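Local coordinates for protein endo-beta-1,4-glucanase (Bacillus licheniformis, PDB 2JEM) that hydrolyses beta-1,4-glucan linkages of plant cell-wall polysaccharides, acting as a family 12 xyloglucanase with endoglucanase activity, at residues 56-61 against 77-82; 118-123 against 256-261; 124-129 against 249-254; 133-138 against 155-160. The protein carries 1 engineered substitution. All blocks are in the same frame, centred on the assembly; numbering follows the deposited sequence. Where two conformers were deposited one is given.

Overall arrangement
Contacts 2 and 3 are successive parts of one antiparallel strand pair, 118-128 with 247-260. They join where S123 O lies 2.9 Å from S254 N. Contact 1 lies on the other side of the chain's centre from contact 2, at the end of strand 72-79 in the same sheet; their centres are about 32 Å apart. It meets contact 3 where W77 N is 2.9 Å from G249 O. Contact 4 belongs to the other sheet, with its centre about 14 Å from that of contact 2 and 16 Å from that of contact 3. V122, Y124 and I126 pack against it across the sandwich interior. The other face of contact 4 carries D137, beside engineered Q155, consistent with the substrate cleft of family 12 enzymes.

Contact 1 of 4, residues 56-61 against 77-82; sequences DQVSGW and WNWPSN
The W61 and W79 side chains run alongside each other in the same direction. Their indole planes are only 13° from parallel, but they are slid apart. The five-membered ring of W61 and the six-membered ring of W79 have centroids 5.0 Å apart and barely overlap. Much of the contact is made instead by the W61 methylene. W61 CB sits over one face of the W79 six-membered ring, 3.7 Å from its centroid, in a CH-pi contact. The W61 torsion (chi1 76°) sets CG between the backbone N and the carbonyl carbon and places the W61 ring so that the W79 rim, at CH2, lies against one of its faces. V58 comes in differently, at about a right angle to the W79 side chain. Its CB meets the edge of the ring, 3.7 Å from W79 CE3. Here the type II turn V58-W61, in the loop before strand 62-67, packs on the end of strand 72-79 at the rim of the beta-sandwich. P80, the centre of an inverse gamma turn, leads the chain away from that strand. V58 CG1 touches the proline ring at P80 CD, 3.6 Å away. A water donates to both S59 O and P80 O and bridges the two backbones. W61 CA also makes a CA-H...O contact with N78 O at 3.2 Å. Outside the pair, W79 NE1 is hydrogen-bonded to Q63 OE1, and N78 OD1 bonds to T248 OG1.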
loop_
_atom_site.group_PDB
_atom_site.type_symbol
_atom_site.label_atom_id
_atom_site.label_comp_id
_atom_site.label_asym_id
_atom_site.label_seq_id
_atom_site.Cartn_x
_atom_site.Cartn_y
_atom_site.Cartn_z
ATOM N N ASP A 56 -10.729 13.157 13.159
ATOM C CA ASP A 56 -11.536 14.353 13.437
ATOM C C ASP A 56 -12.845 14.401 12.634
ATOM O O ASP A 56 -13.721 15.209 12.957
ATOM C CB ASP A 56 -10.711 15.647 13.220
ATOM C CG ASP A 56 -9.503 15.752 14.154
ATOM O OD1 ASP A 56 -9.553 15.230 15.294
ATOM O OD2 ASP A 56 -8.483 16.373 13.752
ATOM N N GLN A 57 -12.990 13.533 11.627
ATOM C CA GLN A 57 -14.195 13.473 10.792
ATOM C C GLN A 57 -15.298 12.532 11.300
ATOM O O GLN A 57 -16.474 12.723 10.972
ATOM C CB GLN A 57 -13.874 12.995 9.373
ATOM C CG GLN A 57 -12.950 13.833 8.503
ATOM C CD GLN A 57 -12.535 13.068 7.207
ATOM O OE1 GLN A 57 -13.361 12.412 6.533
ATOM N NE2 GLN A 57 -11.248 13.161 6.866
ATOM N N VAL A 58 -14.910 11.480 12.033
ATOM C CA VAL A 58 -15.834 10.378 12.325
ATOM C C VAL A 58 -15.982 10.158 13.829
ATOM O O VAL A 58 -15.026 9.747 14.503
ATOM C CB VAL A 58 -15.393 9.042 11.650
ATOM C CG1 VAL A 58 -16.414 7.916 11.958
ATOM C CG2 VAL A 58 -15.233 9.219 10.098
ATOM N N SER A 59 -17.183 10.429 14.343
ATOM C CA SER A 59 -17.411 10.323 15.786
ATOM C C SER A 59 -17.425 8.852 16.141
ATOM O O SER A 59 -18.089 8.037 15.477
ATOM C CB SER A 59 -18.730 10.973 16.203
ATOM O OG SER A 59 -18.706 12.357 15.909
ATOM N N GLY A 60 -16.668 8.526 17.180
ATOM C CA GLY A 60 -16.643 7.173 17.714
ATOM C C GLY A 60 -15.755 6.215 16.955
ATOM O O GLY A 60 -15.904 4.992 17.118
ATOM N N TRP A 61 -14.858 6.736 16.108
ATOM C CA TRP A 61 -13.899 5.861 15.401
ATOM C C TRP A 61 -12.975 5.203 16.443
ATOM O O TRP A 61 -12.720 5.777 17.504
ATOM C CB TRP A 61 -13.053 6.660 14.393
ATOM C CG TRP A 61 -11.982 7.467 15.066
ATOM C CD1 TRP A 61 -12.115 8.733 15.603
ATOM C CD2 TRP A 61 -10.637 7.054 15.342
ATOM N NE1 TRP A 61 -10.928 9.128 16.183
ATOM C CE2 TRP A 61 -10.008 8.119 16.048
ATOM C CE3 TRP A 61 -9.900 5.879 15.083
ATOM C CZ2 TRP A 61 -8.664 8.053 16.477
ATOM C CZ3 TRP A 61 -8.551 5.814 15.512
ATOM C CH2 TRP A 61 -7.963 6.885 16.213
ATOM N N TRP A 77 -10.774 -2.335 13.228
ATOM C CA TRP A 77 -11.255 -0.974 13.016
ATOM C C TRP A 77 -12.744 -0.785 13.155
ATOM O O TRP A 77 -13.543 -1.716 12.942
ATOM C CB TRP A 77 -10.821 -0.466 11.630
ATOM C CG TRP A 77 -11.491 -1.140 10.459
ATOM C CD1 TRP A 77 -12.691 -0.780 9.870
ATOM C CD2 TRP A 77 -11.013 -2.274 9.711
ATOM N NE1 TRP A 77 -12.966 -1.597 8.802
ATOM C CE2 TRP A 77 -11.963 -2.527 8.677
ATOM C CE3 TRP A 77 -9.861 -3.081 9.791
ATOM C CZ2 TRP A 77 -11.799 -3.562 7.736
ATOM C CZ3 TRP A 77 -9.697 -4.121 8.850
ATOM C CH2 TRP A 77 -10.670 -4.354 7.841
ATOM N N ASN A 78 -13.115 0.468 13.405
ATOM C CA ASN A 78 -14.518 0.856 13.500
ATOM C C ASN A 78 -14.601 2.272 12.981
ATOM O O ASN A 78 -14.059 3.205 13.594
ATOM C CB ASN A 78 -14.971 0.791 14.950
ATOM C CG ASN A 78 -16.379 1.302 15.155
ATOM O OD1 ASN A 78 -17.339 0.688 14.718
ATOM N ND2 ASN A 78 -16.499 2.400 15.885
ATOM N N TRP A 79 -15.228 2.393 11.811
ATOM C CA TRP A 79 -15.351 3.680 11.100
ATOM C C TRP A 79 -16.830 3.857 10.738
ATOM O O TRP A 79 -17.241 3.580 9.607
ATOM C CB TRP A 79 -14.415 3.691 9.874
ATOM C CG TRP A 79 -12.979 3.907 10.272
ATOM C CD1 TRP A 79 -11.982 2.961 10.331
ATOM C CD2 TRP A 79 -12.382 5.141 10.680
ATOM N NE1 TRP A 79 -10.810 3.533 10.738
ATOM C CE2 TRP A 79 -11.026 4.870 10.969
ATOM C CE3 TRP A 79 -12.866 6.460 10.831
ATOM C CZ2 TRP A 79 -10.142 5.860 11.411
ATOM C CZ3 TRP A 79 -11.980 7.449 11.262
ATOM C CH2 TRP A 79 -10.640 7.146 11.543
ATOM N N PRO A 80 -17.654 4.239 11.734
ATOM C CA PRO A 80 -19.091 4.357 11.510
ATOM C C PRO A 80 -19.394 5.596 10.657
ATOM O O PRO A 80 -19.660 6.666 11.187
ATOM C CB PRO A 80 -19.665 4.483 12.932
ATOM C CG PRO A 80 -18.571 5.023 13.743
ATOM C CD PRO A 80 -17.273 4.568 13.123
ATOM N N SER A 81 -19.312 5.422 9.340
ATOM C CA SER A 81 -19.422 6.497 8.374
ATOM C C SER A 81 -19.959 5.912 7.085
ATOM O O SER A 81 -19.635 4.790 6.728
ATOM C CB SER A 81 -18.035 7.078 8.074
ATOM O OG SER A 81 -18.058 7.965 6.964
ATOM N N ASN A 82 -20.753 6.679 6.367
ATOM C CA ASN A 82 -21.087 6.273 5.011
ATOM C C ASN A 82 -20.612 7.298 3.981
ATOM O O ASN A 82 -21.097 7.294 2.856
ATOM C CB ASN A 82 -22.584 5.972 4.883
ATOM C CG ASN A 82 -23.440 6.989 5.609
ATOM O OD1 ASN A 82 -23.175 8.189 5.556
ATOM N ND2 ASN A 82 -24.459 6.506 6.322
HETATM O O HOH W 1 -20.172 8.110 13.783
#

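Contact 2 of 4, residues 118-123 against 256-261; sequences INTKVS and WDVTVR
N119 O is gripped by two donors. T259 N reaches it at 2.8 Å with an N-H...O angle of 164°, and a water donates to it as well. V258 CA adds a CA-H...O contact to the same oxygen. The return bond runs from N119 N to T259 O at 2.9 Å. A second water spans T259 O and the side-chain oxygen N119 OD1. K121 and D257 form the next hydrogen-bonded pair, with K121 N 3.0 Å from D257 O and D257 N 3.1 Å from K121 O. The strands are antiparallel at 174°, and side chains alternate between the two faces of the sheet. I118, T120, V122, W256, V258 and V260 point to the interior of the beta-sandwich. T120 CG2 meets V258 CG2 at 3.6 Å, and I118 CG2 lies alongside V258 CG1 at 3.9 Å. W256 CG is turned away from its own backbone N (chi1 167°), and the ring presents its edge to V122, with CE3 4.1 Å from V122 CG2. N119, K121, D257 and T259 take the other face. D257 OD1 is held there by K42 NZ and Y46 OH, whereas the salt bridge from D257 OD2 to K121 NZ is long and doubtful. On its other side strand 118-128 pairs with strand 210-214. From strand 234-244, V238 meets I118 and T120, and F240 meets V122 and W256.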
loop_
_atom_site.group_PDB
_atom_site.type_symbol
_atom_site.label_atom_id
_atom_site.label_comp_id
_atom_site.label_asym_id
_atom_site.label_seq_id
_atom_site.Cartn_x
_atom_site.Cartn_y
_atom_site.Cartn_z
ATOM N N ILE A 118 11.830 -7.497 -6.636
ATOM C CA ILE A 118 11.213 -7.037 -5.401
ATOM C C ILE A 118 10.081 -8.016 -5.115
ATOM O O ILE A 118 8.924 -7.831 -5.544
ATOM C CB ILE A 118 10.682 -5.574 -5.525
ATOM C CG1 ILE A 118 11.790 -4.626 -6.014
ATOM C CG2 ILE A 118 10.082 -5.118 -4.193
ATOM C CD1 ILE A 118 11.293 -3.197 -6.282
ATOM N N ASN A 119 10.441 -9.106 -4.442
ATOM C CA ASN A 119 9.504 -10.187 -4.248
ATOM C C ASN A 119 8.755 -10.020 -2.958
ATOM O O ASN A 119 9.364 -9.892 -1.898
ATOM C CB ASN A 119 10.229 -11.525 -4.275
ATOM C CG ASN A 119 10.680 -11.889 -5.661
ATOM O OD1 ASN A 119 11.866 -11.890 -5.951
ATOM N ND2 ASN A 119 9.724 -12.174 -6.536
ATOM N N THR A 120 7.431 -10.052 -3.077
ATOM C CA THR A 120 6.553 -9.915 -1.932
ATOM C C THR A 120 5.757 -11.185 -1.720
ATOM O O THR A 120 5.469 -11.917 -2.676
ATOM C CB THR A 120 5.552 -8.761 -2.140
ATOM O OG1 THR A 120 4.681 -9.075 -3.242
ATOM C CG2 THR A 120 6.290 -7.449 -2.407
ATOM N N LYS A 121 5.378 -11.425 -0.474
ATOM C CA LYS A 121 4.451 -12.499 -0.143
ATOM C C LYS A 121 3.445 -11.938 0.837
ATOM O O LYS A 121 3.842 -11.268 1.800
ATOM C CB LYS A 121 5.184 -13.681 0.511
ATOM C CG LYS A 121 6.512 -14.079 -0.145
ATOM C CD LYS A 121 7.193 -15.232 0.594
ATOM C CE LYS A 121 7.697 -14.837 1.987
ATOM N NZ LYS A 121 8.838 -15.694 2.438
ATOM N N VAL A 122 2.165 -12.202 0.599
ATOM C CA VAL A 122 1.162 -11.880 1.597
ATOM C C VAL A 122 0.066 -12.947 1.591
ATOM O O VAL A 122 -0.322 -13.422 0.531
ATOM C CB VAL A 122 0.580 -10.432 1.423
ATOM C CG1 VAL A 122 -0.377 -10.336 0.247
ATOM C CG2 VAL A 122 -0.100 -9.970 2.731
ATOM N N SER A 123 -0.388 -13.330 2.786
ATOM C CA SER A 123 -1.619 -14.105 2.942
ATOM C C SER A 123 -2.408 -13.405 4.037
ATOM O O SER A 123 -1.847 -13.027 5.075
ATOM C CB SER A 123 -1.319 -15.528 3.344
ATOM O OG SER A 123 -0.510 -16.169 2.381
ATOM N N TRP A 256 3.906 -12.517 5.481
ATOM C CA TRP A 256 4.347 -11.215 4.973
ATOM C C TRP A 256 5.866 -11.150 4.800
ATOM O O TRP A 256 6.614 -11.501 5.712
ATOM C CB TRP A 256 3.982 -10.092 5.944
ATOM C CG TRP A 256 4.667 -8.826 5.606
ATOM C CD1 TRP A 256 5.729 -8.243 6.270
ATOM C CD2 TRP A 256 4.356 -7.960 4.505
ATOM N NE1 TRP A 256 6.089 -7.080 5.636
ATOM C CE2 TRP A 256 5.266 -6.880 4.554
ATOM C CE3 TRP A 256 3.398 -8.001 3.476
ATOM C CZ2 TRP A 256 5.232 -5.821 3.627
ATOM C CZ3 TRP A 256 3.381 -6.961 2.534
ATOM C CH2 TRP A 256 4.291 -5.889 2.620
ATOM N N ASP A 257 6.300 -10.644 3.653
ATOM C CA ASP A 257 7.713 -10.305 3.449
ATOM C C ASP A 257 7.830 -9.512 2.164
ATOM O O ASP A 257 7.018 -9.651 1.261
ATOM C CB ASP A 257 8.613 -11.556 3.367
ATOM C CG ASP A 257 9.351 -11.866 4.690
ATOM O OD1 ASP A 257 9.862 -10.945 5.375
ATOM O OD2 ASP A 257 9.425 -13.051 5.045
ATOM N N VAL A 258 8.840 -8.649 2.125
ATOM C CA VAL A 258 9.219 -7.964 0.888
ATOM C C VAL A 258 10.744 -8.062 0.860
ATOM O O VAL A 258 11.423 -7.624 1.799
ATOM C CB VAL A 258 8.768 -6.492 0.833
ATOM C CG1 VAL A 258 9.248 -5.839 -0.443
ATOM C CG2 VAL A 258 7.256 -6.410 0.915
ATOM N N THR A 259 11.274 -8.657 -0.201
ATOM C CA THR A 259 12.729 -8.822 -0.310
ATOM C C THR A 259 13.235 -8.289 -1.643
ATOM O O THR A 259 12.760 -8.703 -2.696
ATOM C CB THR A 259 13.145 -10.298 -0.099
ATOM O OG1 THR A 259 12.705 -10.720 1.203
ATOM C CG2 THR A 259 14.679 -10.445 -0.182
ATOM N N VAL A 260 14.184 -7.357 -1.560
ATOM C CA VAL A 260 14.784 -6.694 -2.717
ATOM C C VAL A 260 16.118 -7.391 -2.934
ATOM O O VAL A 260 16.979 -7.393 -2.043
ATOM C CB VAL A 260 15.047 -5.168 -2.498
ATOM C CG1 VAL A 260 15.650 -4.518 -3.784
ATOM C CG2 VAL A 260 13.757 -4.418 -2.112
ATOM N N ARG A 261 16.285 -7.989 -4.101
ATOM C CA ARG A 261 17.540 -8.697 -4.366
ATOM C C ARG A 261 17.833 -8.748 -5.856
ATOM O O ARG A 261 16.919 -8.754 -6.698
ATOM C CB ARG A 261 17.517 -10.100 -3.710
ATOM C CG ARG A 261 18.724 -11.011 -4.010
ATOM C CD ARG A 261 20.050 -10.450 -3.506
ATOM N NE ARG A 261 21.109 -11.425 -3.811
ATOM C CZ ARG A 261 21.718 -11.532 -4.990
ATOM N NH1 ARG A 261 21.404 -10.718 -5.999
ATOM N NH2 ARG A 261 22.653 -12.465 -5.163
ATOM O OXT ARG A 261 19.004 -8.775 -6.247
HETATM O O HOH W 2 13.927 -10.801 -4.204
HETATM O O HOH W 3 9.859 -12.015 -0.121
#

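Contact 3 of 4, residues 124-129 against 249-254; sequences YSISAN and GQINIS
S125 and S127 pair with N252 and Q250 in the antiparallel register of a beta-sandwich sheet, the jelly-roll type of fold found in family 12. The two strands run at 172° with axes 4.6 Å apart. S125 N donates to N252 O almost straight down the carbonyl bond, at 2.9 Å. The bond from Q250 N to S127 O is more bent, with an N-H...O angle of 136°. There the strands draw close, and A128 CB lies 3.7 Å from G249 CA, where glycine has no side chain to compete. Y124, I126, I251 and I253 point into the interior between the two sheets. I251 CG1 is opposite its own backbone N (chi1 -170°), which sends the chain toward the neighbouring strand. Its CG1 is 3.7 Å from I126 CG1, and its CD1 is 3.8 Å from Y124 CD2. I126 and Y124 also rest on A134 of strand 131-141. S125, S127, Q250 and N252 line the other face, where N252 ND2 bonds to D72 OD1 and Y66 OH. One water donates to S127 O and accepts from Q250 NE2, at 2.7 and 2.9 Å.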
loop_
_atom_site.group_PDB
_atom_site.type_symbol
_atom_site.label_atom_id
_atom_site.label_comp_id
_atom_site.label_asym_id
_atom_site.label_seq_id
_atom_site.Cartn_x
_atom_site.Cartn_y
_atom_site.Cartn_z
ATOM N N TYR A 124 -3.692 -13.199 3.809
ATOM C CA TYR A 124 -4.484 -12.451 4.773
ATOM C C TYR A 124 -5.939 -12.905 4.698
ATOM O O TYR A 124 -6.341 -13.626 3.772
ATOM C CB TYR A 124 -4.370 -10.940 4.480
ATOM C CG TYR A 124 -5.162 -10.563 3.257
ATOM C CD1 TYR A 124 -4.607 -10.708 1.969
ATOM C CD2 TYR A 124 -6.475 -10.092 3.373
ATOM C CE1 TYR A 124 -5.333 -10.392 0.841
ATOM C CE2 TYR A 124 -7.226 -9.771 2.231
ATOM C CZ TYR A 124 -6.638 -9.921 0.972
ATOM O OH TYR A 124 -7.387 -9.616 -0.138
ATOM N N SER A 125 -6.726 -12.483 5.683
ATOM C CA SER A 125 -8.156 -12.743 5.676
ATOM C C SER A 125 -8.819 -11.565 6.349
ATOM O O SER A 125 -8.427 -11.207 7.460
ATOM C CB SER A 125 -8.484 -14.012 6.447
ATOM O OG SER A 125 -9.885 -14.254 6.375
ATOM N N ILE A 126 -9.760 -10.946 5.641
ATOM C CA ILE A 126 -10.611 -9.889 6.186
ATOM C C ILE A 126 -12.001 -10.384 6.624
ATOM O O ILE A 126 -12.692 -11.113 5.894
ATOM C CB ILE A 126 -10.765 -8.698 5.173
ATOM C CG1 ILE A 126 -9.411 -7.999 4.932
ATOM C CG2 ILE A 126 -11.794 -7.659 5.670
ATOM C CD1 ILE A 126 -9.461 -6.957 3.760
ATOM N N SER A 127 -12.429 -9.936 7.803
ATOM C CA SER A 127 -13.829 -10.066 8.200
ATOM C C SER A 127 -14.366 -8.667 8.533
ATOM O O SER A 127 -13.995 -8.082 9.545
ATOM C CB SER A 127 -13.964 -10.997 9.409
ATOM O OG SER A 127 -15.337 -11.122 9.770
ATOM N N ALA A 128 -15.236 -8.141 7.676
ATOM C CA ALA A 128 -15.711 -6.772 7.852
ATOM C C ALA A 128 -17.012 -6.528 7.115
ATOM O O ALA A 128 -17.384 -7.299 6.244
ATOM C CB ALA A 128 -14.642 -5.788 7.358
ATOM N N ASN A 129 -17.690 -5.444 7.470
ATOM C CA ASN A 129 -18.755 -4.912 6.629
ATOM C C ASN A 129 -18.294 -3.588 6.023
ATOM O O ASN A 129 -17.151 -3.175 6.237
ATOM C CB ASN A 129 -20.047 -4.735 7.446
ATOM C CG ASN A 129 -19.859 -3.880 8.674
ATOM O OD1 ASN A 129 -19.089 -2.921 8.664
ATOM N ND2 ASN A 129 -20.588 -4.210 9.758
ATOM N N GLY A 249 -14.572 -3.880 11.199
ATOM C CA GLY A 249 -14.030 -5.206 10.911
ATOM C C GLY A 249 -12.601 -5.373 11.351
ATOM O O GLY A 249 -12.117 -4.673 12.228
ATOM N N GLN A 250 -11.935 -6.311 10.695
ATOM C CA GLN A 250 -10.603 -6.746 11.088
ATOM C C GLN A 250 -9.937 -7.486 9.940
ATOM O O GLN A 250 -10.604 -8.045 9.039
ATOM C CB GLN A 250 -10.709 -7.671 12.315
ATOM C CG GLN A 250 -11.463 -8.999 12.013
ATOM C CD GLN A 250 -11.674 -9.819 13.274
ATOM O OE1 GLN A 250 -10.711 -10.309 13.857
ATOM N NE2 GLN A 250 -12.929 -9.974 13.692
ATOM N N ILE A 251 -8.614 -7.518 10.006
ATOM C CA ILE A 251 -7.784 -8.293 9.107
ATOM C C ILE A 251 -6.784 -9.057 9.962
ATOM O O ILE A 251 -6.294 -8.568 10.997
ATOM C CB ILE A 251 -7.028 -7.373 8.091
ATOM C CG1 ILE A 251 -6.341 -8.185 6.991
ATOM C CG2 ILE A 251 -6.045 -6.407 8.827
ATOM C CD1 ILE A 251 -5.792 -7.317 5.822
ATOM N N ASN A 252 -6.506 -10.280 9.532
ATOM C CA ASN A 252 -5.364 -10.999 10.053
ATOM C C ASN A 252 -4.464 -11.332 8.873
ATOM O O ASN A 252 -4.926 -11.748 7.821
ATOM C CB ASN A 252 -5.778 -12.290 10.765
ATOM C CG ASN A 252 -4.571 -13.070 11.301
ATOM O OD1 ASN A 252 -4.174 -14.102 10.725
ATOM N ND2 ASN A 252 -3.954 -12.552 12.344
ATOM N N ILE A 253 -3.174 -11.136 9.085
ATOM C CA ILE A 253 -2.152 -11.402 8.093
ATOM C C ILE A 253 -1.296 -12.545 8.623
ATOM O O ILE A 253 -0.727 -12.475 9.732
ATOM C CB ILE A 253 -1.316 -10.133 7.814
ATOM C CG1 ILE A 253 -2.181 -9.095 7.100
ATOM C CG2 ILE A 253 -0.107 -10.446 6.930
ATOM C CD1 ILE A 253 -1.597 -7.680 7.189
ATOM N N SER A 254 -1.242 -13.614 7.835
ATOM C CA SER A 254 -0.543 -14.844 8.259
ATOM C C SER A 254 0.787 -15.083 7.546
ATOM O O SER A 254 1.532 -15.996 7.908
ATOM C CB SER A 254 -1.444 -16.057 8.060
ATOM O OG SER A 254 -1.788 -16.237 6.694
HETATM O O HOH W 4 -10.045 -11.432 9.678
HETATM O O HOH W 5 -14.935 -8.738 12.030
#

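Contact 4 of 4, residues 133-138 against 155-160; sequences NAAYDI and QIMIWL. Engineered in segment 155-160: Q155 (natural residue Glu).
I138 and Y136 lose the most surface here, and both pack on I158. I138 bends its CD1 over I156 O to reach I158 CD1 at 3.8 Å. Y136 lies CB to CB with I158 at 4.0 Å, and its CE2 touches L160 CD1. These side chains face the interior, where I158 meets helix 215-225 and the Y136 ring meets F240 edge-to-face. I138 N donates to I156 O and I156 N to I138 O, both at 2.8 Å. The opposite face is mixed: A135, M157 and W159 lie beside D137. At one end Q155, engineered from Glu, donates from NE2 to D137 OD1 at 2.9 Å, on the syn side of the carboxylate; its OE1 accepts from W197. At the other, N133 ND2 sits over the W159 ring, 3.3 Å from CH2, with the amide plane tilted 68° to it. N133 OD1 is bonded to E243 N. This twisted antiparallel pair belongs to a jelly-roll beta-sandwich; its face bearing D137 and M157 is consistent with the family 12 substrate cleft, as in relatives.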
loop_
_atom_site.group_PDB
_atom_site.type_symbol
_atom_site.label_atom_id
_atom_site.label_comp_id
_atom_site.label_asym_id
_atom_site.label_seq_id
_atom_site.Cartn_x
_atom_site.Cartn_y
_atom_site.Cartn_z
ATOM N N ASN A 133 -10.794 -1.879 0.915
ATOM C CA ASN A 133 -10.068 -2.715 -0.011
ATOM C C ASN A 133 -8.874 -3.314 0.731
ATOM O O ASN A 133 -8.688 -3.046 1.928
ATOM C CB ASN A 133 -9.619 -1.911 -1.243
ATOM C CG ASN A 133 -8.665 -0.729 -0.899
ATOM O OD1 ASN A 133 -7.892 -0.767 0.078
ATOM N ND2 ASN A 133 -8.724 0.314 -1.719
ATOM N N ALA A 134 -8.089 -4.116 0.031
ATOM C CA ALA A 134 -6.800 -4.577 0.555
ATOM C C ALA A 134 -5.866 -4.423 -0.626
ATOM O O ALA A 134 -6.146 -4.970 -1.731
ATOM C CB ALA A 134 -6.856 -6.027 1.036
ATOM N N ALA A 135 -4.791 -3.675 -0.412
ATOM C CA ALA A 135 -3.876 -3.319 -1.523
ATOM C C ALA A 135 -2.450 -3.092 -1.104
ATOM O O ALA A 135 -2.181 -2.429 -0.087
ATOM C CB ALA A 135 -4.354 -2.047 -2.266
ATOM N N TYR A 136 -1.545 -3.559 -1.967
ATOM C CA TYR A 136 -0.168 -3.087 -1.942
ATOM C C TYR A 136 -0.141 -1.642 -2.374
ATOM O O TYR A 136 -0.964 -1.190 -3.194
ATOM C CB TYR A 136 0.722 -3.865 -2.897
ATOM C CG TYR A 136 1.116 -5.227 -2.439
ATOM C CD1 TYR A 136 2.244 -5.406 -1.618
ATOM C CD2 TYR A 136 0.386 -6.345 -2.826
ATOM C CE1 TYR A 136 2.626 -6.682 -1.207
ATOM C CE2 TYR A 136 0.767 -7.633 -2.429
ATOM C CZ TYR A 136 1.878 -7.790 -1.602
ATOM O OH TYR A 136 2.238 -9.075 -1.214
ATOM N N ASP A 137 0.786 -0.918 -1.783
ATOM C CA ASP A 137 0.991 0.480 -2.057
ATOM C C ASP A 137 2.488 0.631 -2.253
ATOM O O ASP A 137 3.270 0.313 -1.335
ATOM C CB ASP A 137 0.573 1.261 -0.825
ATOM C CG ASP A 137 0.060 2.602 -1.140
ATOM O OD1 ASP A 137 0.192 3.013 -2.326
ATOM O OD2 ASP A 137 -0.470 3.251 -0.199
ATOM N N ILE A 138 2.881 1.111 -3.424
ATOM C CA ILE A 138 4.290 1.224 -3.787
ATOM C C ILE A 138 4.519 2.677 -4.163
ATOM O O ILE A 138 3.824 3.223 -5.012
ATOM C CB ILE A 138 4.678 0.274 -4.965
ATOM C CG1 ILE A 138 4.352 -1.205 -4.643
ATOM C CG2 ILE A 138 6.159 0.456 -5.366
ATOM C CD1 ILE A 138 3.056 -1.742 -5.335
ATOM N N GLN A 155 2.562 6.661 -7.404
ATOM C CA GLN A 155 2.030 5.673 -6.482
ATOM C C GLN A 155 1.526 4.521 -7.363
ATOM O O GLN A 155 0.858 4.765 -8.376
ATOM C CB GLN A 155 0.861 6.284 -5.689
ATOM C CG GLN A 155 0.189 5.288 -4.712
ATOM C CD GLN A 155 -1.039 5.881 -4.058
ATOM O OE1 GLN A 155 -1.501 6.973 -4.440
ATOM N NE2 GLN A 155 -1.593 5.171 -3.076
ATOM N N ILE A 156 1.840 3.279 -6.981
ATOM C CA ILE A 156 1.251 2.099 -7.630
ATOM C C ILE A 156 0.442 1.349 -6.562
ATOM O O ILE A 156 0.956 1.056 -5.453
ATOM C CB ILE A 156 2.328 1.149 -8.225
ATOM C CG1 ILE A 156 3.229 1.920 -9.227
ATOM C CG2 ILE A 156 1.662 -0.095 -8.881
ATOM C CD1 ILE A 156 4.539 1.128 -9.597
ATOM N N MET A 157 -0.826 1.089 -6.867
ATOM C CA MET A 157 -1.627 0.236 -5.994
ATOM C C MET A 157 -1.946 -1.097 -6.656
ATOM O O MET A 157 -2.326 -1.154 -7.834
ATOM C CB MET A 157 -2.904 0.946 -5.580
ATOM C CG MET A 157 -2.630 2.106 -4.615
ATOM S SD MET A 157 -4.192 2.896 -4.142
ATOM C CE MET A 157 -4.838 1.732 -2.955
ATOM N N ILE A 158 -1.790 -2.170 -5.893
ATOM C CA ILE A 158 -2.150 -3.480 -6.399
ATOM C C ILE A 158 -3.192 -4.072 -5.468
ATOM O O ILE A 158 -2.872 -4.531 -4.388
ATOM C CB ILE A 158 -0.924 -4.425 -6.544
ATOM C CG1 ILE A 158 0.189 -3.769 -7.390
ATOM C CG2 ILE A 158 -1.389 -5.763 -7.166
ATOM C CD1 ILE A 158 1.519 -4.601 -7.362
ATOM N N TRP A 159 -4.462 -3.998 -5.882
ATOM C CA TRP A 159 -5.579 -4.383 -5.022
ATOM C C TRP A 159 -5.846 -5.887 -5.088
ATOM O O TRP A 159 -6.182 -6.446 -6.160
ATOM C CB TRP A 159 -6.862 -3.676 -5.427
ATOM C CG TRP A 159 -6.893 -2.198 -5.448
ATOM C CD1 TRP A 159 -5.891 -1.321 -5.809
ATOM C CD2 TRP A 159 -8.043 -1.399 -5.176
ATOM N NE1 TRP A 159 -6.353 -0.022 -5.742
ATOM C CE2 TRP A 159 -7.673 -0.043 -5.373
ATOM C CE3 TRP A 159 -9.358 -1.698 -4.783
ATOM C CZ2 TRP A 159 -8.566 1.022 -5.166
ATOM C CZ3 TRP A 159 -10.261 -0.644 -4.593
ATOM C CH2 TRP A 159 -9.855 0.709 -4.793
ATOM N N LEU A 160 -5.739 -6.532 -3.940
ATOM C CA LEU A 160 -6.113 -7.940 -3.823
ATOM C C LEU A 160 -7.555 -8.137 -3.344
ATOM O O LEU A 160 -8.110 -9.236 -3.448
ATOM C CB LEU A 160 -5.143 -8.654 -2.889
ATOM C CG LEU A 160 -3.647 -8.518 -3.158
ATOM C CD1 LEU A 160 -2.922 -9.340 -2.076
ATOM C CD2 LEU A 160 -3.298 -9.008 -4.581
#